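Local coordinates for acyl-coenzyme A oxidase 1 (Yarrowia lipolytica, PDB 5Y9D), which oxidises 2,3-saturated acyl-CoAs to (2E)-enoyl-CoAs with FAD and molecular oxygen, releasing hydrogen peroxide in peroxisomal fatty acid beta-oxidation, at residues Pro238-Asn241 with Ser246-Val249; Gln542-Thr547 with Glu555-Gln560; Ser603-Thr608 with Asp623-Leu628. All coordinates share one frame; numbering follows the deposited sequence.

Contact 1 of 3, residues Pro238-Asn241 with Ser246-Val249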
loop_
_atom_site.group_PDB
_atom_site.type_symbol
_atom_site.label_atom_id
_atom_site.label_comp_id
_atom_site.label_asym_id
_atom_site.label_seq_id
_atom_site.Cartn_x
_atom_site.Cartn_y
_atom_site.Cartn_z
ATOM N N PRO A 238 31.066 -18.856 -11.675
ATOM C CA PRO A 238 30.162 -19.939 -12.101
ATOM C C PRO A 238 29.451 -20.499 -10.904
ATOM O O PRO A 238 30.081 -20.703 -9.853
ATOM C CB PRO A 238 31.109 -21.014 -12.648
ATOM C CG PRO A 238 32.391 -20.303 -12.930
ATOM C CD PRO A 238 32.475 -19.229 -11.892
ATOM N N LEU A 239 28.157 -20.736 -11.052
ATOM C CA LEU A 239 27.375 -21.285 -9.954
ATOM C C LEU A 239 27.065 -22.741 -10.161
ATOM O O LEU A 239 27.056 -23.477 -9.219
ATOM C CB LEU A 239 26.062 -20.548 -9.804
ATOM C CG LEU A 239 26.108 -19.079 -9.455
ATOM C CD1 LEU A 239 24.651 -18.585 -9.479
ATOM C CD2 LEU A 239 26.821 -18.798 -8.117
ATOM N N ARG A 240 26.715 -23.115 -11.374
ATOM C CA ARG A 240 26.267 -24.476 -11.664
ATOM C C ARG A 240 27.064 -25.133 -12.805
ATOM O O ARG A 240 27.598 -24.436 -13.696
ATOM C CB ARG A 240 24.811 -24.466 -12.100
ATOM C CG ARG A 240 23.819 -23.973 -11.078
ATOM C CD ARG A 240 22.388 -24.035 -11.622
ATOM N NE ARG A 240 21.436 -24.158 -10.534
ATOM C CZ ARG A 240 21.001 -23.147 -9.799
ATOM N NH1 ARG A 240 21.400 -21.901 -10.044
ATOM N NH2 ARG A 240 20.131 -23.374 -8.807
ATOM N N ASN A 241 27.114 -26.466 -12.778
ATOM C CA ASN A 241 27.583 -27.244 -13.918
ATOM C C ASN A 241 26.463 -27.172 -14.955
ATOM O O ASN A 241 25.330 -27.542 -14.675
ATOM C CB ASN A 241 27.914 -28.701 -13.540
ATOM C CG ASN A 241 28.905 -28.806 -12.382
ATOM O OD1 ASN A 241 28.539 -29.250 -11.286
ATOM N ND2 ASN A 241 30.141 -28.354 -12.598
ATOM N N SER A 246 23.768 -28.886 -11.733
ATOM C CA SER A 246 24.205 -29.094 -10.362
ATOM C C SER A 246 25.167 -27.980 -9.919
ATOM O O SER A 246 25.858 -27.416 -10.743
ATOM C CB SER A 246 24.894 -30.452 -10.226
ATOM O OG SER A 246 26.195 -30.434 -10.767
ATOM N N LEU A 247 25.177 -27.694 -8.619
ATOM C CA LEU A 247 26.020 -26.671 -7.993
ATOM C C LEU A 247 27.491 -27.052 -8.080
ATOM O O LEU A 247 27.854 -28.189 -7.809
ATOM C CB LEU A 247 25.637 -26.470 -6.512
ATOM C CG LEU A 247 24.204 -26.001 -6.283
ATOM C CD1 LEU A 247 23.806 -26.049 -4.816
ATOM C CD2 LEU A 247 24.024 -24.603 -6.833
ATOM N N LYS A 248 28.324 -26.099 -8.469
ATOM C CA LYS A 248 29.753 -26.278 -8.376
ATOM C C LYS A 248 30.191 -26.448 -6.930
ATOM O O LYS A 248 29.479 -26.080 -5.973
ATOM C CB LYS A 248 30.479 -25.106 -8.998
ATOM C CG LYS A 248 30.132 -24.954 -10.471
ATOM C CD LYS A 248 31.363 -24.762 -11.347
ATOM C CE LYS A 248 30.927 -24.726 -12.804
ATOM N NZ LYS A 248 31.594 -25.741 -13.680
ATOM N N VAL A 249 31.372 -27.024 -6.786
ATOM C CA VAL A 249 31.963 -27.277 -5.476
ATOM C C VAL A 249 32.198 -25.967 -4.696
ATOM O O VAL A 249 32.727 -24.982 -5.247
ATOM C CB VAL A 249 33.260 -28.100 -5.596
ATOM C CG1 VAL A 249 34.396 -27.253 -6.179
ATOM C CG2 VAL A 249 33.648 -28.680 -4.232
#

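Contact 2 of 3, residues Gln542-Thr547 with Glu555-Gln560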
loop_
_atom_site.group_PDB
_atom_site.type_symbol
_atom_site.label_atom_id
_atom_site.label_comp_id
_atom_site.label_asym_id
_atom_site.label_seq_id
_atom_site.Cartn_x
_atom_site.Cartn_y
_atom_site.Cartn_z
ATOM N N GLN A 542 27.621 23.606 6.691
ATOM C CA GLN A 542 28.839 24.414 6.893
ATOM C C GLN A 542 29.195 24.571 8.384
ATOM O O GLN A 542 30.331 24.300 8.785
ATOM C CB GLN A 542 28.641 25.783 6.272
ATOM C CG GLN A 542 28.531 25.773 4.761
ATOM C CD GLN A 542 27.815 26.999 4.231
ATOM O OE1 GLN A 542 26.701 27.326 4.651
ATOM N NE2 GLN A 542 28.452 27.684 3.298
ATOM N N GLU A 543 28.207 24.983 9.186
ATOM C CA GLU A 543 28.339 25.069 10.644
ATOM C C GLU A 543 28.767 23.736 11.249
ATOM O O GLU A 543 29.557 23.710 12.177
ATOM C CB GLU A 543 27.016 25.457 11.316
ATOM C CG GLU A 543 26.418 26.809 10.951
ATOM C CD GLU A 543 24.886 26.758 10.960
ATOM O OE1 GLU A 543 24.300 26.458 12.033
ATOM O OE2 GLU A 543 24.263 26.992 9.889
ATOM N N LEU A 544 28.221 22.636 10.742
ATOM C CA LEU A 544 28.519 21.319 11.301
ATOM C C LEU A 544 29.912 20.826 10.959
ATOM O O LEU A 544 30.589 20.277 11.818
ATOM C CB LEU A 544 27.474 20.300 10.877
ATOM C CG LEU A 544 26.158 20.499 11.623
ATOM C CD1 LEU A 544 25.006 19.757 10.948
ATOM C CD2 LEU A 544 26.288 20.079 13.079
ATOM N N VAL A 545 30.367 21.058 9.736
ATOM C CA VAL A 545 31.690 20.585 9.314
ATOM C C VAL A 545 32.842 21.225 10.115
ATOM O O VAL A 545 34.007 20.855 9.952
ATOM C CB VAL A 545 31.872 20.764 7.781
ATOM C CG1 VAL A 545 33.309 20.518 7.315
ATOM C CG2 VAL A 545 30.950 19.801 7.047
ATOM N N LYS A 546 32.532 22.170 10.994
ATOM C CA LYS A 546 33.560 22.747 11.847
ATOM C C LYS A 546 34.020 21.798 12.945
ATOM O O LYS A 546 35.181 21.842 13.323
ATOM C CB LYS A 546 33.100 24.084 12.420
ATOM C CG LYS A 546 32.947 25.176 11.359
ATOM C CD LYS A 546 34.194 25.304 10.474
ATOM C CE LYS A 546 34.449 26.737 10.018
ATOM N NZ LYS A 546 33.241 27.384 9.435
ATOM N N THR A 547 33.138 20.929 13.432
ATOM C CA THR A 547 33.550 19.868 14.350
ATOM C C THR A 547 33.517 18.464 13.692
ATOM O O THR A 547 34.455 17.647 13.844
ATOM C CB THR A 547 32.723 19.854 15.666
ATOM O OG1 THR A 547 32.371 18.497 15.985
ATOM C CG2 THR A 547 31.442 20.718 15.588
ATOM N N GLU A 555 24.432 12.790 8.131
ATOM C CA GLU A 555 23.546 12.037 9.047
ATOM C C GLU A 555 22.791 12.964 10.031
ATOM O O GLU A 555 21.605 12.745 10.306
ATOM C CB GLU A 555 24.318 10.963 9.837
ATOM C CG GLU A 555 23.423 10.043 10.682
ATOM C CD GLU A 555 24.107 9.481 11.936
ATOM O OE1 GLU A 555 25.258 8.973 11.832
ATOM O OE2 GLU A 555 23.473 9.527 13.028
ATOM N N GLU A 556 23.450 13.995 10.557
ATOM C CA GLU A 556 22.730 14.959 11.407
ATOM C C GLU A 556 21.623 15.616 10.601
ATOM O O GLU A 556 20.535 15.860 11.128
ATOM C CB GLU A 556 23.653 16.012 12.071
ATOM C CG GLU A 556 23.933 15.758 13.558
ATOM C CD GLU A 556 22.703 15.908 14.460
ATOM O OE1 GLU A 556 22.048 16.979 14.453
ATOM O OE2 GLU A 556 22.383 14.960 15.205
ATOM N N LEU A 557 21.908 15.831 9.316
ATOM C CA LEU A 557 21.006 16.498 8.354
ATOM C C LEU A 557 20.103 15.552 7.538
ATOM O O LEU A 557 19.428 15.983 6.608
ATOM C CB LEU A 557 21.843 17.401 7.399
ATOM C CG LEU A 557 22.058 18.886 7.773
ATOM C CD1 LEU A 557 21.746 19.192 9.239
ATOM C CD2 LEU A 557 23.474 19.338 7.418
ATOM N N SER A 558 19.946 14.325 8.002
ATOM C CA SER A 558 19.201 13.338 7.245
ATOM C C SER A 558 17.772 13.771 6.958
ATOM O O SER A 558 17.326 13.668 5.835
ATOM C CB SER A 558 19.139 12.036 8.035
ATOM O OG SER A 558 20.264 11.239 7.795
ATOM N N GLN A 559 17.064 14.294 7.946
ATOM C CA GLN A 559 15.699 14.747 7.719
ATOM C C GLN A 559 15.659 15.900 6.733
ATOM O O GLN A 559 14.756 16.001 5.925
ATOM C CB GLN A 559 15.011 15.129 9.020
ATOM C CG GLN A 559 13.634 15.741 8.838
ATOM C CD GLN A 559 12.555 14.720 8.525
ATOM O OE1 GLN A 559 12.838 13.560 8.242
ATOM N NE2 GLN A 559 11.305 15.155 8.571
ATOM N N GLN A 560 16.634 16.786 6.844
ATOM C CA GLN A 560 16.777 17.911 5.935
ATOM C C GLN A 560 17.073 17.485 4.507
ATOM O O GLN A 560 16.574 18.072 3.572
ATOM C CB GLN A 560 17.854 18.871 6.438
ATOM C CG GLN A 560 17.433 19.719 7.621
ATOM C CD GLN A 560 17.585 19.003 8.945
ATOM O OE1 GLN A 560 18.065 17.882 9.006
ATOM N NE2 GLN A 560 17.170 19.652 10.013
#

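Contact 3 of 3, residues Ser603-Thr608 with Asp623-Leu628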
loop_
_atom_site.group_PDB
_atom_site.type_symbol
_atom_site.label_atom_id
_atom_site.label_comp_id
_atom_site.label_asym_id
_atom_site.label_seq_id
_atom_site.Cartn_x
_atom_site.Cartn_y
_atom_site.Cartn_z
ATOM N N SER A 603 0.049 20.206 -5.978
ATOM C CA SER A 603 1.289 19.934 -5.227
ATOM C C SER A 603 1.489 20.980 -4.144
ATOM O O SER A 603 1.936 20.651 -3.049
ATOM C CB SER A 603 2.516 19.910 -6.123
ATOM O OG SER A 603 2.423 18.898 -7.092
ATOM N N ILE A 604 1.134 22.233 -4.427
ATOM C CA ILE A 604 1.088 23.228 -3.354
ATOM C C ILE A 604 0.215 22.663 -2.232
ATOM O O ILE A 604 0.569 22.721 -1.064
ATOM C CB ILE A 604 0.468 24.578 -3.768
ATOM C CG1 ILE A 604 1.143 25.198 -4.990
ATOM C CG2 ILE A 604 0.502 25.559 -2.598
ATOM C CD1 ILE A 604 2.601 25.506 -4.836
ATOM N N GLU A 605 -0.929 22.109 -2.610
ATOM C CA GLU A 605 -1.915 21.612 -1.648
ATOM C C GLU A 605 -1.470 20.507 -0.684
ATOM O O GLU A 605 -2.097 20.340 0.357
ATOM C CB GLU A 605 -3.137 21.085 -2.391
ATOM C CG GLU A 605 -4.360 21.960 -2.303
ATOM C CD GLU A 605 -5.575 21.292 -2.913
ATOM O OE1 GLU A 605 -5.554 20.055 -3.167
ATOM O OE2 GLU A 605 -6.563 22.012 -3.135
ATOM N N GLU A 606 -0.471 19.707 -1.043
ATOM C CA GLU A 606 0.068 18.722 -0.108
ATOM C C GLU A 606 1.077 19.421 0.795
ATOM O O GLU A 606 1.140 19.161 1.990
ATOM C CB GLU A 606 0.763 17.567 -0.838
ATOM C CG GLU A 606 -0.083 16.764 -1.836
ATOM C CD GLU A 606 0.659 15.522 -2.382
ATOM O OE1 GLU A 606 0.216 14.387 -2.074
ATOM O OE2 GLU A 606 1.686 15.662 -3.110
ATOM N N ASP A 607 1.860 20.323 0.204
ATOM C CA ASP A 607 2.984 20.982 0.873
ATOM C C ASP A 607 2.625 22.413 1.307
ATOM O O ASP A 607 3.443 23.321 1.191
ATOM C CB ASP A 607 4.197 21.055 -0.074
ATOM C CG ASP A 607 4.606 19.693 -0.647
ATOM O OD1 ASP A 607 3.980 19.225 -1.638
ATOM O OD2 ASP A 607 5.591 19.108 -0.139
ATOM N N THR A 608 1.408 22.621 1.804
ATOM C CA THR A 608 0.944 23.971 2.160
ATOM C C THR A 608 1.835 24.579 3.261
ATOM O O THR A 608 2.220 25.752 3.189
ATOM C CB THR A 608 -0.564 23.938 2.527
ATOM O OG1 THR A 608 -1.336 24.097 1.327
ATOM C CG2 THR A 608 -0.961 25.019 3.481
ATOM N N ASP A 623 -7.246 29.259 0.574
ATOM C CA ASP A 623 -8.635 29.227 0.152
ATOM C C ASP A 623 -8.695 29.285 -1.380
ATOM O O ASP A 623 -9.325 28.450 -2.022
ATOM C CB ASP A 623 -9.410 30.402 0.745
ATOM C CG ASP A 623 -9.350 30.435 2.253
ATOM O OD1 ASP A 623 -10.174 29.736 2.898
ATOM O OD2 ASP A 623 -8.446 31.130 2.793
ATOM N N LEU A 624 -8.012 30.253 -1.961
ATOM C CA LEU A 624 -8.047 30.409 -3.396
ATOM C C LEU A 624 -7.457 29.202 -4.146
ATOM O O LEU A 624 -7.950 28.862 -5.209
ATOM C CB LEU A 624 -7.325 31.692 -3.814
ATOM C CG LEU A 624 -8.078 32.588 -4.809
ATOM C CD1 LEU A 624 -7.124 33.658 -5.347
ATOM C CD2 LEU A 624 -8.714 31.797 -5.955
ATOM N N ILE A 625 -6.414 28.560 -3.598
ATOM C CA ILE A 625 -5.771 27.406 -4.254
ATOM C C ILE A 625 -6.765 26.268 -4.344
ATOM O O ILE A 625 -6.900 25.665 -5.391
ATOM C CB ILE A 625 -4.527 26.851 -3.501
ATOM C CG1 ILE A 625 -3.460 27.922 -3.248
ATOM C CG2 ILE A 625 -3.895 25.706 -4.288
ATOM C CD1 ILE A 625 -3.252 28.854 -4.408
ATOM N N ASN A 626 -7.442 25.988 -3.235
ATOM C CA ASN A 626 -8.470 24.966 -3.172
ATOM C C ASN A 626 -9.549 25.094 -4.247
ATOM O O ASN A 626 -9.905 24.101 -4.861
ATOM C CB ASN A 626 -9.130 24.953 -1.794
ATOM C CG ASN A 626 -8.157 24.611 -0.680
ATOM O OD1 ASN A 626 -8.105 25.313 0.335
ATOM N ND2 ASN A 626 -7.366 23.539 -0.865
ATOM N N SER A 627 -10.052 26.310 -4.464
ATOM C CA SER A 627 -11.055 26.583 -5.494
ATOM C C SER A 627 -10.530 26.321 -6.900
ATOM O O SER A 627 -11.246 25.748 -7.739
ATOM C CB SER A 627 -11.519 28.052 -5.436
ATOM O OG SER A 627 -12.521 28.243 -4.465
ATOM N N LEU A 628 -9.312 26.801 -7.168
ATOM C CA LEU A 628 -8.674 26.579 -8.463
ATOM C C LEU A 628 -8.496 25.073 -8.793
ATOM O O LEU A 628 -8.749 24.649 -9.904
ATOM C CB LEU A 628 -7.323 27.319 -8.535
ATOM C CG LEU A 628 -7.352 28.857 -8.544
ATOM C CD1 LEU A 628 -5.965 29.413 -8.838
ATOM C CD2 LEU A 628 -8.350 29.422 -9.550
#

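Contact 1 of 3, residues Pro238-Asn241 with Ser246-Val249
Arg240 and Leu247 face each other as a single antiparallel bridge of the non-hydrogen-bonded kind, CA to CA 4.3 Å, with a backbone bond on each flank: Lys248 N to Leu239 O (3.0 Å) and Asn241 N to Ser246 O (2.6 Å). Asn241 N lies nearly in line with the C=O of Ser246, whereas Lys248 N comes in tilted 33° from the carbonyl plane of Leu239. Lys248 lays its aliphatic chain back over 238-241. A bend at chi2 (-133°) brings CE to 3.7 Å from Pro238 CB and to 3.5 Å from Arg240 O, while CG lies 3.6 Å from Leu239 O. Were Lys248 cut back to an alanine, Pro238 CB and Arg240 O would probably lose their aliphatic cover, opening a gap beside the bridge. Arg240 CB rests 3.4 Å from Ser246 O, and Leu247 CD2 sits over one face of the Arg240 guanidinium. That group is fixed by the carbonyls of Ser214 and Ala210 and by Pro682 O of the second subunit, while Ser246 OG bonds to Asp244. The bridge closes the loop between strands 228-238 and 251-255 in the acyl-CoA dehydrogenase-like middle domain; Leu239 and Leu247 lean on Val251 and Ile253 of the latter strand, and the backbones of Leu239 and Arg240 bond to Thr215.

Contact 2 of 3, residues Gln542-Thr547 with Glu555-Gln560
Leu544, toward the end of helix 519-544, points its side chain at Leu557, and the two leucines meet tip to tip. With CG anti to its own carbonyl carbon (chi1 -74°), Leu544 extends CD1 across to both methyls of its partner, 3.7 Å from Leu557 CD1 and 3.9 Å from Leu557 CD2. The CD1 of Leu544 also lies 4.1 Å from Glu556 CB, so the glutamate contributes its first methylene and not its carboxylate. Further along, Thr547 N bonds to Leu544 O (3.1 Å). Across from Leu544, Leu557 is the junction between helices 550-556 and 558-581: it leaves helical backbone angles after the first and occupies the N-cap position of the second. Its side chain also packs on Lys540 and Tyr541 of helix 519-544, while the neighbouring Glu555 touches Tyr354, an FAD-pocket residue, of the second subunit. The contact is purely apolar and small, burying 117 Å² in all; methyl groups impose no bond direction, so the leucines probably add only nonspecific apolar packing, one of several places where the junction meets helix 519-544.

Contact 3 of 3, residues Ser603-Thr608 with Asp623-Leu628
Two helices of the C-terminal helical domain meet where Glu605, toward the end of helix 589-606, reaches Ile625 and Asn626 on helix 619-637. The backbones come nearest at Glu605 and Ile625, whose CA atoms are 7.4 Å apart. Beyond CG the glutamate chain is extended, which carries the carboxylate past Ile625 to the amide of Asn626. Asn626 ND2 donates to Glu605 OE2 over 2.9 Å, with an N-H...O angle of 149°. The oxygen lies close to the plane of the amide, but ND2 meets OE2 from above the carboxylate, 46° out of its plane; the carboxylate and amide planes themselves are 41° apart. Glu605 OE2 also lies 3.5 Å from Asn626 CA, and lower on the chain Glu605 CG packs against Ile625 CG2 at 4.3 Å. The same OE2 of Glu605 forms a salt bridge with Arg359, so one carboxylate oxygen serves two donors; this positive neighbour probably favours the ionised form. Ile625 also packs on Leu601 and Leu516, so aliphatic side chains lie beside the polar pair. Asp623, also on helix 619-637, is salt-bridged to Arg613 and Lys540 of the second subunit. This helix-helix contact, a charged carboxylate-amide bond beside aliphatic packing, lies in the alpha-helical C-terminal region that acyl-CoA oxidases add to the acyl-CoA dehydrogenase fold.

The three contacts follow one another along the chain; none nests within or crosses another. Contact 1 closes a four-residue loop in the beta-rich middle domain. Much later, contact 2 closes the short connection holding helix 550-556, and contact 3 then brings helix 619-637 back to helix 589-606 across a linker that contains helix 608-613. Contacts 1 and 3 lie on opposite sides of the chain's centre, their own centres about 59 Å apart. Contacts 2 and 3 share the C-terminal helical region, with nearest atoms about 11 Å apart. All three border the second subunit, and Asn626 of contact 3 packs on Gln560 of that subunit, a residue of the 555-560 range.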